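PDB 3ZIL: AAR187Cp from Eremothecium gossypii, which probably regulates the establishment of sister-chromatid cohesion by acting on cohesin, and is represented here by its all-helical Wap1 domain. Local coordinates for residues A[18-21]-A[22-25]; A[28-31]-A[32-35]; A[41-44]-A[45-49]; A[63-66]-A[67-71]; A[128-131]-A[132-136]. One frame throughout, in Å; residues are numbered along the deposited sequence.

Interaction 1. Residues A[18-21]-A[22-25]; sequences LKYS and EDLD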
loop_
_atom_site.group_PDB
_atom_site.type_symbol
_atom_site.label_atom_id
_atom_site.label_comp_id
_atom_site.label_asym_id
_atom_site.label_seq_id
_atom_site.Cartn_x
_atom_site.Cartn_y
_atom_site.Cartn_z
ATOM N N LEU A 18 -41.720 18.183 -0.602
ATOM C CA LEU A 18 -42.405 17.005 -1.142
ATOM C C LEU A 18 -41.976 17.022 -2.612
ATOM O O LEU A 18 -41.449 18.041 -3.108
ATOM C CB LEU A 18 -43.952 17.121 -1.011
ATOM C CG LEU A 18 -44.952 16.240 -1.825
ATOM C CD1 LEU A 18 -45.104 14.802 -1.317
ATOM C CD2 LEU A 18 -46.322 16.894 -1.947
ATOM N N LYS A 19 -42.235 15.920 -3.315
ATOM C CA LYS A 19 -41.580 15.621 -4.585
ATOM C C LYS A 19 -40.475 14.681 -4.111
ATOM O O LYS A 19 -40.648 13.478 -4.217
ATOM C CB LYS A 19 -41.059 16.874 -5.340
ATOM C CG LYS A 19 -40.010 16.645 -6.448
ATOM C CD LYS A 19 -39.381 17.964 -6.937
ATOM C CE LYS A 19 -38.911 18.879 -5.794
ATOM N NZ LYS A 19 -38.823 20.351 -6.081
ATOM N N TYR A 20 -39.395 15.200 -3.513
ATOM C CA TYR A 20 -38.293 14.312 -3.078
ATOM C C TYR A 20 -38.787 13.273 -2.080
ATOM O O TYR A 20 -38.468 12.102 -2.178
ATOM C CB TYR A 20 -37.135 15.111 -2.486
ATOM C CG TYR A 20 -36.487 15.974 -3.501
ATOM C CD1 TYR A 20 -36.401 15.575 -4.839
ATOM C CD2 TYR A 20 -35.967 17.213 -3.143
ATOM C CE1 TYR A 20 -35.805 16.391 -5.796
ATOM C CE2 TYR A 20 -35.367 18.024 -4.087
ATOM C CZ TYR A 20 -35.275 17.605 -5.406
ATOM O OH TYR A 20 -34.690 18.461 -6.319
ATOM N N SER A 21 -39.627 13.713 -1.160
ATOM C CA SER A 21 -40.126 12.874 -0.115
ATOM C C SER A 21 -41.022 11.754 -0.636
ATOM O O SER A 21 -40.940 10.588 -0.194
ATOM C CB SER A 21 -40.844 13.756 0.900
ATOM O OG SER A 21 -41.378 12.943 1.902
ATOM N N GLU A 22 -41.840 12.081 -1.618
ATOM C CA GLU A 22 -42.745 11.087 -2.194
ATOM C C GLU A 22 -41.961 10.184 -3.150
ATOM O O GLU A 22 -42.144 8.965 -3.152
ATOM C CB GLU A 22 -43.962 11.769 -2.843
ATOM C CG GLU A 22 -44.504 11.103 -4.106
ATOM C CD GLU A 22 -45.657 11.904 -4.770
ATOM O OE1 GLU A 22 -45.431 13.061 -5.269
ATOM O OE2 GLU A 22 -46.797 11.349 -4.818
ATOM N N ASP A 23 -41.055 10.773 -3.914
ATOM C CA ASP A 23 -40.131 10.000 -4.745
ATOM C C ASP A 23 -39.405 8.938 -3.933
ATOM O O ASP A 23 -39.186 7.846 -4.432
ATOM C CB ASP A 23 -39.037 10.893 -5.336
ATOM C CG ASP A 23 -39.535 11.795 -6.431
ATOM O OD1 ASP A 23 -40.739 11.654 -6.852
ATOM O OD2 ASP A 23 -38.698 12.645 -6.835
ATOM N N LEU A 24 -38.997 9.285 -2.707
ATOM C CA LEU A 24 -38.143 8.414 -1.905
ATOM C C LEU A 24 -38.910 7.311 -1.262
ATOM O O LEU A 24 -38.419 6.176 -1.193
ATOM C CB LEU A 24 -37.409 9.191 -0.840
ATOM C CG LEU A 24 -36.146 9.861 -1.343
ATOM C CD1 LEU A 24 -35.321 10.213 -0.101
ATOM C CD2 LEU A 24 -35.314 9.000 -2.288
ATOM N N ASP A 25 -40.131 7.630 -0.817
ATOM C CA ASP A 25 -41.068 6.591 -0.355
ATOM C C ASP A 25 -41.259 5.559 -1.446
ATOM O O ASP A 25 -41.383 4.395 -1.187
ATOM C CB ASP A 25 -42.447 7.166 -0.015
ATOM C CG ASP A 25 -42.402 8.130 1.140
ATOM O OD1 ASP A 25 -41.407 8.132 1.887
ATOM O OD2 ASP A 25 -43.343 8.918 1.288
#

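Interaction 2. Residues A[28-31]-A[32-35]; sequences LSDN and SMTT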
loop_
_atom_site.group_PDB
_atom_site.type_symbol
_atom_site.label_atom_id
_atom_site.label_comp_id
_atom_site.label_asym_id
_atom_site.label_seq_id
_atom_site.Cartn_x
_atom_site.Cartn_y
_atom_site.Cartn_z
ATOM N N LEU A 28 -37.665 3.658 -2.245
ATOM C CA LEU A 28 -37.147 2.854 -1.125
ATOM C C LEU A 28 -38.129 1.735 -0.782
ATOM O O LEU A 28 -38.627 1.619 0.360
ATOM C CB LEU A 28 -36.774 3.711 0.103
ATOM C CG LEU A 28 -35.764 4.871 -0.127
ATOM C CD1 LEU A 28 -35.724 5.791 1.098
ATOM C CD2 LEU A 28 -34.340 4.411 -0.541
ATOM N N SER A 29 -38.352 0.845 -1.749
ATOM C CA SER A 29 -39.360 -0.237 -1.583
ATOM C C SER A 29 -38.804 -1.312 -0.625
ATOM O O SER A 29 -37.658 -1.700 -0.743
ATOM C CB SER A 29 -39.660 -0.878 -2.949
ATOM O OG SER A 29 -38.424 -1.203 -3.579
ATOM N N ASP A 30 -39.613 -1.766 0.310
ATOM C CA ASP A 30 -39.318 -2.935 1.211
ATOM C C ASP A 30 -38.558 -4.102 0.560
ATOM O O ASP A 30 -39.155 -4.878 -0.219
ATOM C CB ASP A 30 -40.675 -3.451 1.786
ATOM C CG ASP A 30 -40.492 -4.354 3.012
ATOM O OD1 ASP A 30 -39.450 -5.067 3.127
ATOM O OD2 ASP A 30 -41.422 -4.358 3.834
ATOM N N ASN A 31 -37.250 -4.229 0.860
ATOM C CA ASN A 31 -36.377 -5.227 0.233
ATOM C C ASN A 31 -36.830 -6.655 0.533
ATOM O O ASN A 31 -36.516 -7.540 -0.220
ATOM C CB ASN A 31 -34.884 -5.043 0.666
ATOM C CG ASN A 31 -34.265 -3.717 0.147
ATOM O OD1 ASN A 31 -34.399 -3.403 -1.029
ATOM N ND2 ASN A 31 -33.599 -2.945 1.024
ATOM N N SER A 32 -37.640 -6.854 1.572
ATOM C CA SER A 32 -38.092 -8.212 1.936
ATOM C C SER A 32 -39.349 -8.585 1.105
ATOM O O SER A 32 -39.785 -9.756 1.081
ATOM C CB SER A 32 -38.358 -8.325 3.453
ATOM O OG SER A 32 -39.477 -7.542 3.789
ATOM N N MET A 33 -39.890 -7.590 0.401
ATOM C CA MET A 33 -41.054 -7.761 -0.460
ATOM C C MET A 33 -40.716 -7.691 -1.970
ATOM O O MET A 33 -41.613 -7.890 -2.768
ATOM C CB MET A 33 -42.135 -6.720 -0.134
ATOM C CG MET A 33 -42.754 -6.859 1.258
ATOM S SD MET A 33 -43.305 -8.540 1.679
ATOM C CE MET A 33 -44.975 -8.611 0.956
ATOM N N THR A 34 -39.445 -7.443 -2.358
ATOM C CA THR A 34 -39.042 -7.341 -3.780
ATOM C C THR A 34 -38.016 -8.431 -4.218
ATOM O O THR A 34 -37.382 -9.096 -3.361
ATOM C CB THR A 34 -38.497 -5.947 -4.106
ATOM O OG1 THR A 34 -37.331 -5.714 -3.313
ATOM C CG2 THR A 34 -39.493 -4.935 -3.781
ATOM N N THR A 35 -37.858 -8.611 -5.531
ATOM C CA THR A 35 -36.920 -9.597 -6.126
ATOM C C THR A 35 -35.597 -8.836 -6.200
ATOM O O THR A 35 -35.615 -7.648 -6.056
ATOM C CB THR A 35 -37.362 -9.972 -7.539
ATOM O OG1 THR A 35 -37.321 -8.789 -8.371
ATOM C CG2 THR A 35 -38.833 -10.546 -7.485
#

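Interaction 3. Residues A[41-44]-A[45-49]; sequences NNML and RLCLD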
loop_
_atom_site.group_PDB
_atom_site.type_symbol
_atom_site.label_atom_id
_atom_site.label_comp_id
_atom_site.label_asym_id
_atom_site.label_seq_id
_atom_site.Cartn_x
_atom_site.Cartn_y
_atom_site.Cartn_z
ATOM N N ASN A 41 -33.032 -2.360 -9.698
ATOM C CA ASN A 41 -33.550 -1.369 -10.623
ATOM C C ASN A 41 -33.925 -0.066 -9.929
ATOM O O ASN A 41 -33.634 1.038 -10.450
ATOM C CB ASN A 41 -34.721 -1.950 -11.444
ATOM C CG ASN A 41 -34.221 -2.909 -12.564
ATOM O OD1 ASN A 41 -33.024 -3.190 -12.674
ATOM N ND2 ASN A 41 -35.113 -3.419 -13.344
ATOM N N ASN A 42 -34.538 -0.180 -8.744
ATOM C CA ASN A 42 -34.804 1.011 -7.960
ATOM C C ASN A 42 -33.456 1.640 -7.578
ATOM O O ASN A 42 -33.347 2.859 -7.570
ATOM C CB ASN A 42 -35.609 0.718 -6.677
ATOM C CG ASN A 42 -37.096 0.390 -6.987
ATOM O OD1 ASN A 42 -37.837 0.015 -6.130
ATOM N ND2 ASN A 42 -37.489 0.552 -8.196
ATOM N N MET A 43 -32.473 0.826 -7.219
ATOM C CA MET A 43 -31.165 1.445 -6.731
ATOM C C MET A 43 -30.531 2.198 -7.921
ATOM O O MET A 43 -29.938 3.309 -7.775
ATOM C CB MET A 43 -30.216 0.367 -6.123
ATOM C CG MET A 43 -28.893 0.989 -5.535
ATOM S SD MET A 43 -27.999 -0.450 -4.813
ATOM C CE MET A 43 -29.000 -0.929 -3.401
ATOM N N LEU A 44 -30.630 1.589 -9.098
ATOM C CA LEU A 44 -30.112 2.251 -10.305
ATOM C C LEU A 44 -30.728 3.613 -10.572
ATOM O O LEU A 44 -30.041 4.647 -10.832
ATOM C CB LEU A 44 -30.238 1.329 -11.535
ATOM C CG LEU A 44 -29.867 1.915 -12.929
ATOM C CD1 LEU A 44 -28.380 2.348 -12.823
ATOM C CD2 LEU A 44 -30.063 0.928 -14.078
ATOM N N ARG A 45 -32.042 3.645 -10.485
ATOM C CA ARG A 45 -32.780 4.815 -10.716
ATOM C C ARG A 45 -32.459 5.860 -9.638
ATOM O O ARG A 45 -32.360 7.061 -9.932
ATOM C CB ARG A 45 -34.246 4.405 -10.774
ATOM C CG ARG A 45 -35.225 5.570 -10.713
ATOM C CD ARG A 45 -36.628 5.018 -11.107
ATOM N NE ARG A 45 -37.521 6.139 -11.254
ATOM C CZ ARG A 45 -38.841 6.079 -11.323
ATOM N NH1 ARG A 45 -39.478 4.913 -11.256
ATOM N NH2 ARG A 45 -39.531 7.230 -11.427
ATOM N N LEU A 46 -32.222 5.420 -8.396
ATOM C CA LEU A 46 -31.826 6.347 -7.326
ATOM C C LEU A 46 -30.450 7.017 -7.562
ATOM O O LEU A 46 -30.296 8.269 -7.373
ATOM C CB LEU A 46 -31.824 5.609 -5.998
ATOM C CG LEU A 46 -31.200 6.294 -4.779
ATOM C CD1 LEU A 46 -32.000 7.551 -4.471
ATOM C CD2 LEU A 46 -31.000 5.336 -3.564
ATOM N N CYS A 47 -29.480 6.181 -7.951
ATOM C CA CYS A 47 -28.086 6.611 -8.176
ATOM C C CYS A 47 -28.141 7.624 -9.303
ATOM O O CYS A 47 -27.514 8.688 -9.248
ATOM C CB CYS A 47 -27.182 5.427 -8.543
ATOM S SG CYS A 47 -26.969 4.315 -7.105
ATOM N N LEU A 48 -28.918 7.299 -10.324
ATOM C CA LEU A 48 -28.932 8.165 -11.532
ATOM C C LEU A 48 -29.584 9.561 -11.249
ATOM O O LEU A 48 -29.042 10.595 -11.629
ATOM C CB LEU A 48 -29.512 7.425 -12.717
ATOM C CG LEU A 48 -29.262 8.053 -14.110
ATOM C CD1 LEU A 48 -27.792 8.211 -14.521
ATOM C CD2 LEU A 48 -29.951 7.166 -15.118
ATOM N N ASP A 49 -30.674 9.587 -10.483
ATOM C CA ASP A 49 -31.239 10.832 -9.937
ATOM C C ASP A 49 -30.224 11.641 -9.103
ATOM O O ASP A 49 -30.089 12.879 -9.249
ATOM C CB ASP A 49 -32.484 10.495 -9.115
ATOM C CG ASP A 49 -33.620 9.937 -9.982
ATOM O OD1 ASP A 49 -33.520 9.978 -11.216
ATOM O OD2 ASP A 49 -34.614 9.440 -9.455
#

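Interaction 4. Residues A[63-66]-A[67-71]; sequences YRHR and EVWEW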
loop_
_atom_site.group_PDB
_atom_site.type_symbol
_atom_site.label_atom_id
_atom_site.label_comp_id
_atom_site.label_asym_id
_atom_site.label_seq_id
_atom_site.Cartn_x
_atom_site.Cartn_y
_atom_site.Cartn_z
ATOM N N TYR A 63 -32.150 15.050 5.748
ATOM C CA TYR A 63 -33.419 14.637 6.273
ATOM C C TYR A 63 -33.683 13.169 6.217
ATOM O O TYR A 63 -34.509 12.726 6.995
ATOM C CB TYR A 63 -34.584 15.264 5.520
ATOM C CG TYR A 63 -34.586 16.743 5.551
ATOM C CD1 TYR A 63 -34.626 17.441 6.762
ATOM C CD2 TYR A 63 -34.574 17.469 4.351
ATOM C CE1 TYR A 63 -34.618 18.824 6.781
ATOM C CE2 TYR A 63 -34.611 18.827 4.348
ATOM C CZ TYR A 63 -34.644 19.487 5.560
ATOM O OH TYR A 63 -34.657 20.830 5.531
ATOM N N ARG A 64 -33.101 12.438 5.253
ATOM C CA ARG A 64 -33.372 11.008 5.182
ATOM C C ARG A 64 -32.135 10.116 5.085
ATOM O O ARG A 64 -32.195 9.070 4.511
ATOM C CB ARG A 64 -34.397 10.736 4.046
ATOM C CG ARG A 64 -35.637 11.560 4.348
ATOM C CD ARG A 64 -36.772 11.257 3.414
ATOM N NE ARG A 64 -37.237 9.898 3.575
ATOM C CZ ARG A 64 -38.244 9.390 2.878
ATOM N NH1 ARG A 64 -38.893 10.127 1.977
ATOM N NH2 ARG A 64 -38.585 8.145 3.078
ATOM N N HIS A 65 -31.006 10.564 5.624
ATOM C CA HIS A 65 -29.770 9.889 5.402
ATOM C C HIS A 65 -29.811 8.456 5.969
ATOM O O HIS A 65 -29.489 7.468 5.278
ATOM C CB HIS A 65 -28.648 10.721 6.004
ATOM C CG HIS A 65 -27.300 10.471 5.374
ATOM N ND1 HIS A 65 -26.170 11.132 5.757
ATOM C CD2 HIS A 65 -26.919 9.574 4.337
ATOM C CE1 HIS A 65 -25.133 10.690 5.002
ATOM N NE2 HIS A 65 -25.606 9.716 4.145
ATOM N N ARG A 66 -30.262 8.286 7.205
ATOM C CA ARG A 66 -30.282 6.935 7.766
ATOM C C ARG A 66 -31.221 5.980 7.038
ATOM O O ARG A 66 -30.869 4.832 6.853
ATOM C CB ARG A 66 -30.666 6.907 9.246
ATOM C CG ARG A 66 -31.109 5.465 9.595
ATOM C CD ARG A 66 -31.985 5.316 10.800
ATOM N NE ARG A 66 -33.208 6.124 10.790
ATOM C CZ ARG A 66 -34.349 5.658 10.299
ATOM N NH1 ARG A 66 -34.387 4.446 9.740
ATOM N NH2 ARG A 66 -35.434 6.398 10.343
ATOM N N GLU A 67 -32.394 6.424 6.590
ATOM C CA GLU A 67 -33.303 5.469 5.947
ATOM C C GLU A 67 -32.733 5.086 4.541
ATOM O O GLU A 67 -32.810 3.894 4.129
ATOM C CB GLU A 67 -34.716 6.083 5.766
ATOM C CG GLU A 67 -35.748 5.108 5.243
ATOM C CD GLU A 67 -37.044 5.763 4.774
ATOM O OE1 GLU A 67 -37.274 6.945 5.105
ATOM O OE2 GLU A 67 -37.830 5.093 4.057
ATOM N N VAL A 68 -32.210 6.088 3.798
ATOM C CA VAL A 68 -31.656 5.775 2.461
ATOM C C VAL A 68 -30.455 4.771 2.616
ATOM O O VAL A 68 -30.321 3.811 1.871
ATOM C CB VAL A 68 -31.278 7.097 1.673
ATOM C CG1 VAL A 68 -30.417 6.858 0.415
ATOM C CG2 VAL A 68 -32.541 7.790 1.273
ATOM N N TRP A 69 -29.608 4.997 3.625
ATOM C CA TRP A 69 -28.407 4.184 3.827
ATOM C C TRP A 69 -28.804 2.787 4.204
ATOM O O TRP A 69 -28.251 1.849 3.674
ATOM C CB TRP A 69 -27.534 4.775 4.936
ATOM C CG TRP A 69 -26.134 4.155 5.077
ATOM C CD1 TRP A 69 -25.736 3.060 5.877
ATOM C CD2 TRP A 69 -24.914 4.584 4.366
ATOM N NE1 TRP A 69 -24.389 2.784 5.715
ATOM C CE2 TRP A 69 -23.822 3.713 4.849
ATOM C CE3 TRP A 69 -24.618 5.618 3.462
ATOM C CZ2 TRP A 69 -22.523 3.882 4.419
ATOM C CZ3 TRP A 69 -23.291 5.795 3.044
ATOM C CH2 TRP A 69 -22.272 4.943 3.504
ATOM N N GLU A 70 -29.734 2.642 5.157
ATOM C CA GLU A 70 -30.107 1.278 5.607
ATOM C C GLU A 70 -30.798 0.523 4.472
ATOM O O GLU A 70 -30.645 -0.702 4.350
ATOM C CB GLU A 70 -30.983 1.303 6.869
ATOM C CG GLU A 70 -30.203 1.737 8.103
ATOM C CD GLU A 70 -31.006 1.687 9.422
ATOM O OE1 GLU A 70 -32.237 1.462 9.418
ATOM O OE2 GLU A 70 -30.380 1.884 10.484
ATOM N N TRP A 71 -31.536 1.257 3.648
ATOM C CA TRP A 71 -32.137 0.675 2.455
ATOM C C TRP A 71 -31.077 0.223 1.471
ATOM O O TRP A 71 -31.093 -0.962 1.071
ATOM C CB TRP A 71 -33.184 1.619 1.785
ATOM C CG TRP A 71 -33.853 0.941 0.616
ATOM C CD1 TRP A 71 -34.971 0.131 0.647
ATOM C CD2 TRP A 71 -33.399 0.918 -0.778
ATOM N NE1 TRP A 71 -35.293 -0.327 -0.628
ATOM C CE2 TRP A 71 -34.392 0.129 -1.524
ATOM C CE3 TRP A 71 -32.352 1.553 -1.487
ATOM C CZ2 TRP A 71 -34.278 -0.098 -2.889
ATOM C CZ3 TRP A 71 -32.251 1.321 -2.857
ATOM C CH2 TRP A 71 -33.189 0.511 -3.550
#

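Interaction 5. Residues A[128-131]-A[132-136]; sequences SRLV and KLNYQ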
loop_
_atom_site.group_PDB
_atom_site.type_symbol
_atom_site.label_atom_id
_atom_site.label_comp_id
_atom_site.label_asym_id
_atom_site.label_seq_id
_atom_site.Cartn_x
_atom_site.Cartn_y
_atom_site.Cartn_z
ATOM N N SER A 128 -34.420 -4.749 -18.922
ATOM C CA SER A 128 -35.107 -4.063 -20.018
ATOM C C SER A 128 -34.138 -3.144 -20.834
ATOM O O SER A 128 -32.976 -2.836 -20.431
ATOM C CB SER A 128 -36.253 -3.250 -19.465
ATOM O OG SER A 128 -35.754 -2.102 -18.802
ATOM N N ARG A 129 -34.633 -2.659 -21.954
ATOM C CA ARG A 129 -33.902 -1.686 -22.757
ATOM C C ARG A 129 -33.612 -0.424 -21.988
ATOM O O ARG A 129 -32.494 0.128 -22.012
ATOM C CB ARG A 129 -34.684 -1.330 -24.047
ATOM C CG ARG A 129 -34.047 -0.218 -24.886
ATOM C CD ARG A 129 -35.092 0.720 -25.490
ATOM N NE ARG A 129 -34.555 1.869 -26.241
ATOM C CZ ARG A 129 -34.845 3.151 -25.997
ATOM N NH1 ARG A 129 -35.652 3.483 -24.989
ATOM N NH2 ARG A 129 -34.314 4.115 -26.758
ATOM N N LEU A 130 -34.640 0.122 -21.349
ATOM C CA LEU A 130 -34.431 1.363 -20.592
ATOM C C LEU A 130 -33.426 1.202 -19.400
ATOM O O LEU A 130 -32.685 2.176 -19.096
ATOM C CB LEU A 130 -35.732 1.921 -20.103
ATOM C CG LEU A 130 -35.693 3.323 -19.484
ATOM C CD1 LEU A 130 -34.964 4.352 -20.368
ATOM C CD2 LEU A 130 -37.121 3.784 -19.206
ATOM N N VAL A 131 -33.466 0.013 -18.731
ATOM C CA VAL A 131 -32.561 -0.358 -17.636
ATOM C C VAL A 131 -31.138 -0.271 -18.203
ATOM O O VAL A 131 -30.267 0.391 -17.614
ATOM C CB VAL A 131 -32.911 -1.733 -16.980
ATOM C CG1 VAL A 131 -31.682 -2.308 -16.240
ATOM C CG2 VAL A 131 -34.059 -1.606 -15.948
ATOM N N LYS A 132 -30.906 -0.883 -19.379
ATOM C CA LYS A 132 -29.581 -0.924 -19.978
ATOM C C LYS A 132 -29.116 0.472 -20.400
ATOM O O LYS A 132 -27.952 0.858 -20.178
ATOM C CB LYS A 132 -29.565 -1.850 -21.197
ATOM C CG LYS A 132 -29.624 -3.327 -20.922
ATOM C CD LYS A 132 -29.880 -4.009 -22.269
ATOM C CE LYS A 132 -29.176 -5.339 -22.300
ATOM N NZ LYS A 132 -30.270 -6.255 -22.042
ATOM N N LEU A 133 -30.016 1.252 -21.007
ATOM C CA LEU A 133 -29.680 2.664 -21.305
ATOM C C LEU A 133 -29.351 3.438 -20.049
ATOM O O LEU A 133 -28.425 4.255 -20.049
ATOM C CB LEU A 133 -30.826 3.387 -21.971
ATOM C CG LEU A 133 -30.806 3.832 -23.424
ATOM C CD1 LEU A 133 -29.896 3.017 -24.337
ATOM C CD2 LEU A 133 -32.266 3.821 -23.863
ATOM N N ASN A 134 -30.148 3.262 -18.994
ATOM C CA ASN A 134 -29.911 3.989 -17.721
ATOM C C ASN A 134 -28.569 3.643 -17.102
ATOM O O ASN A 134 -27.874 4.497 -16.525
ATOM C CB ASN A 134 -31.038 3.734 -16.684
ATOM C CG ASN A 134 -32.255 4.642 -16.900
ATOM O OD1 ASN A 134 -32.222 5.606 -17.675
ATOM N ND2 ASN A 134 -33.313 4.350 -16.198
ATOM N N TYR A 135 -28.216 2.377 -17.247
ATOM C CA TYR A 135 -26.944 1.853 -16.717
ATOM C C TYR A 135 -25.724 2.418 -17.438
ATOM O O TYR A 135 -24.835 2.937 -16.784
ATOM C CB TYR A 135 -26.946 0.354 -16.828
ATOM C CG TYR A 135 -25.685 -0.280 -16.343
ATOM C CD1 TYR A 135 -25.318 -0.177 -14.983
ATOM C CD2 TYR A 135 -24.885 -1.058 -17.210
ATOM C CE1 TYR A 135 -24.171 -0.840 -14.500
ATOM C CE2 TYR A 135 -23.714 -1.684 -16.744
ATOM C CZ TYR A 135 -23.357 -1.564 -15.376
ATOM O OH TYR A 135 -22.194 -2.185 -14.887
ATOM N N GLN A 136 -25.708 2.323 -18.782
ATOM C CA GLN A 136 -24.711 3.050 -19.625
ATOM C C GLN A 136 -24.579 4.513 -19.270
ATOM O O GLN A 136 -23.483 5.066 -19.154
ATOM C CB GLN A 136 -25.015 2.958 -21.147
ATOM C CG GLN A 136 -25.211 1.560 -21.782
ATOM C CD GLN A 136 -24.503 0.365 -21.095
ATOM O OE1 GLN A 136 -23.276 0.406 -20.785
ATOM N NE2 GLN A 136 -25.291 -0.742 -20.860
#

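Interaction 1. Residues A[18-21]-A[22-25]
The Tyr20 ring meets its neighbours on two sides: Asp23 OD2 lies at its edge, near the ring plane and 4.2 Å from CD1, while Lys19 CE sits 3.8 Å above one face, over the ring centre. The second approach presents a methylene group to the ring, a contact of CH-pi kind. Asp23 is turned with CG anti to the carbonyl carbon (chi1 -73°), which keeps the carboxylate beside the first turn of the helix. There its own backbone N donates to O of Lys19, the N-cap residue, at 2.8 Å in a nearly straight bond (168°). The next two backbone bonds follow, Leu24 N to Tyr20 O at 2.9 Å and Asp25 N to Ser21 O at 3.1 Å. Leu18 CD1 crosses Glu22 at an angle, 3.6 Å from its CB. The ring's OH bonds to Asn53 and Asp55. Through Leu24, which touches Tyr59 and Val68, and through Asp25, which pairs with Arg64, helix 20-27 lies against helix 54-72.

Interaction 2. Residues A[28-31]-A[32-35]
A type I beta turn from Asp30 to Met33 reverses the chain in the loop between helices 20-27 and 36-52, closed by Met33 N donating to Asp30 O at 2.9 Å. The Asp30 side chain adds a second closure: OD1 accepts from Ser32 N at 3.0 Å and from Ser32 OG at 2.6 Å, both arriving from the same face of the carboxylate plane. Two donors from one residue thus grip a single oxygen and would hinder rotation of the carboxylate. The torsions explain the meeting, since Asp30 CG is anti to its N (chi1 -163°) while Ser32 OG is tucked between its N and carbonyl carbon (chi1 68°). Met33 CG packs 3.8 Å from Asp30 CG, and Thr34 CG2 comes up to Ser29 OG at 3.9 Å. Toward the rest of the fold, Ser29 OG bonds to Asn42, and Asn31 ND2 donates to Gln74 OE1 and to the backbone of Trp71, tying the loop to the following helices. The side-chain bond from Asp30 to the amide two residues on is an Asx turn, here nested within a type I beta turn, a familiar use of aspartate at the first turn position.

Interaction 3. Residues A[41-44]-A[45-49]
Met43 touches Cys47, one helical turn later, through its CG, 4.2 Å from SG. Cys47 SG is anti to its carbonyl carbon (chi1 -69°), a setting that swings the sulfur back along the helix until it is 3.2 Å from Met43 O. That same carbonyl accepts the backbone N of Cys47 at 2.9 Å. The evidence for a regular alpha helix is the repeat of this bond: Arg45 N to Asn41 O at 3.1 Å, Leu46 N to Asn42 O at 2.9 Å and Leu48 N to Leu44 O at 2.9 Å. Side chains leave this rod in several directions. Met43 and Cys47 face helix 81-93, at Leu86 and Phe89 among others, while Leu44 and Leu48 face helix 129-141. Arg45, extended from CG to NE, passes Phe26 and Ile27. With Met43, Leu44, Leu46, Cys47 and Leu48 all apolar and buried, the contact implies that apolar packing probably provides much of the hold here, with Asn42 OD1 bonded to Ser29 OG as a polar exception.

Interaction 4. Residues A[63-66]-A[67-71]
Two salt bridges between side chains of successive turns mark this part of helix 54-72, one spanning three residues (Arg64 to Glu67) and one spanning four (Arg66 to Glu70). The first is the tighter. Arg64 NH2 donates to Glu67 OE1 at 2.7 Å and 168°, with the acceptor in the guanidinium plane and the donor on the syn side of the carboxylate but tilted 32° out of its plane; NE adds a weak bond of 3.3 Å to the same oxygen. The two side chains run parallel in the same sense, and NH2 has a further partner in Asp25 OD1, so this guanidinium links two acidic groups. The second bridge is long, Arg66 NH1 to Glu70 OE1 at 3.7 Å, and its flat groups are turned 66° apart. Glu70 OE2 has a second partner, forming a salt bridge with Arg102. A glutamine in place of Glu70 would probably leave Arg102 and Arg66 without the negative charge that draws them together at this side chain. Other polar atoms are met outside the helix: His65 NE2 by Ile94 O, Trp69 NE1 by Arg102 O and Trp71 NE1 by Ser29 O. The helix itself bonds Val68 N to Arg64 O and Trp69 N to His65 O. Glu67 CA lies over one face of the Arg66 guanidinium, 4.1 Å from NH1.

Interaction 5. Residues A[128-131]-A[132-136]
Arg129 leaves its helix with CG anti to the backbone N (chi1 175°) and bends at chi2 (-141°), and this course lays the flat face of its guanidinium against Leu133. Leu133 CD2 stands over the centre of that face, 3.4 Å from CZ, an apolar methyl resting on a charged plane. Leu130 and Asn134 meet a little further round the helix, with Leu130 CD1 at 4.0 Å from Asn134 OD1 and Leu130 CG at 4.2 Å from ND2. Backbone bonds run beneath, for example Leu133 N to Arg129 O at 2.9 Å and Asn134 N to Leu130 O at 2.8 Å. A glycine in place of Asn134 would lack the side chain that touches Leu44 and Leu48 of helix 36-52, and would probably leave a gap there and beside Leu130. Val131 packs on Asn41 of that helix, whereas Tyr135 reaches Phe121 and Ile125 in the preceding loop. At the helix start, Ser128 OG accepts from Val131 N at 3.1 Å, and Ser128 O takes Lys132 N at 3.0 Å. A serine whose hydroxyl oxygen receives the amide three residues on is the classic N-cap of an alpha helix, here opening helix 129-141.

Overall arrangement
The five contacts follow one another along the chain and gather at its N-terminal end, with centres 32 to 42 Å from the centre of an elongated, all-helical molecule. Interactions 1, 3, 4 and 5 lie on helices 20-27, 36-52, 54-72 and 129-141, and interaction 2 on the loop joining the first two. Interaction 3 is the common neighbour: its centre is about 14 Å from those of interactions 1, 2 and 4 and about 11 Å from that of interaction 5, and it touches all four. Interaction 5 stays clear of the other three. Helix 36-52 therefore lies inside this end of the Wap1 domain, consistent with the helical-repeat packing of the TPR clan.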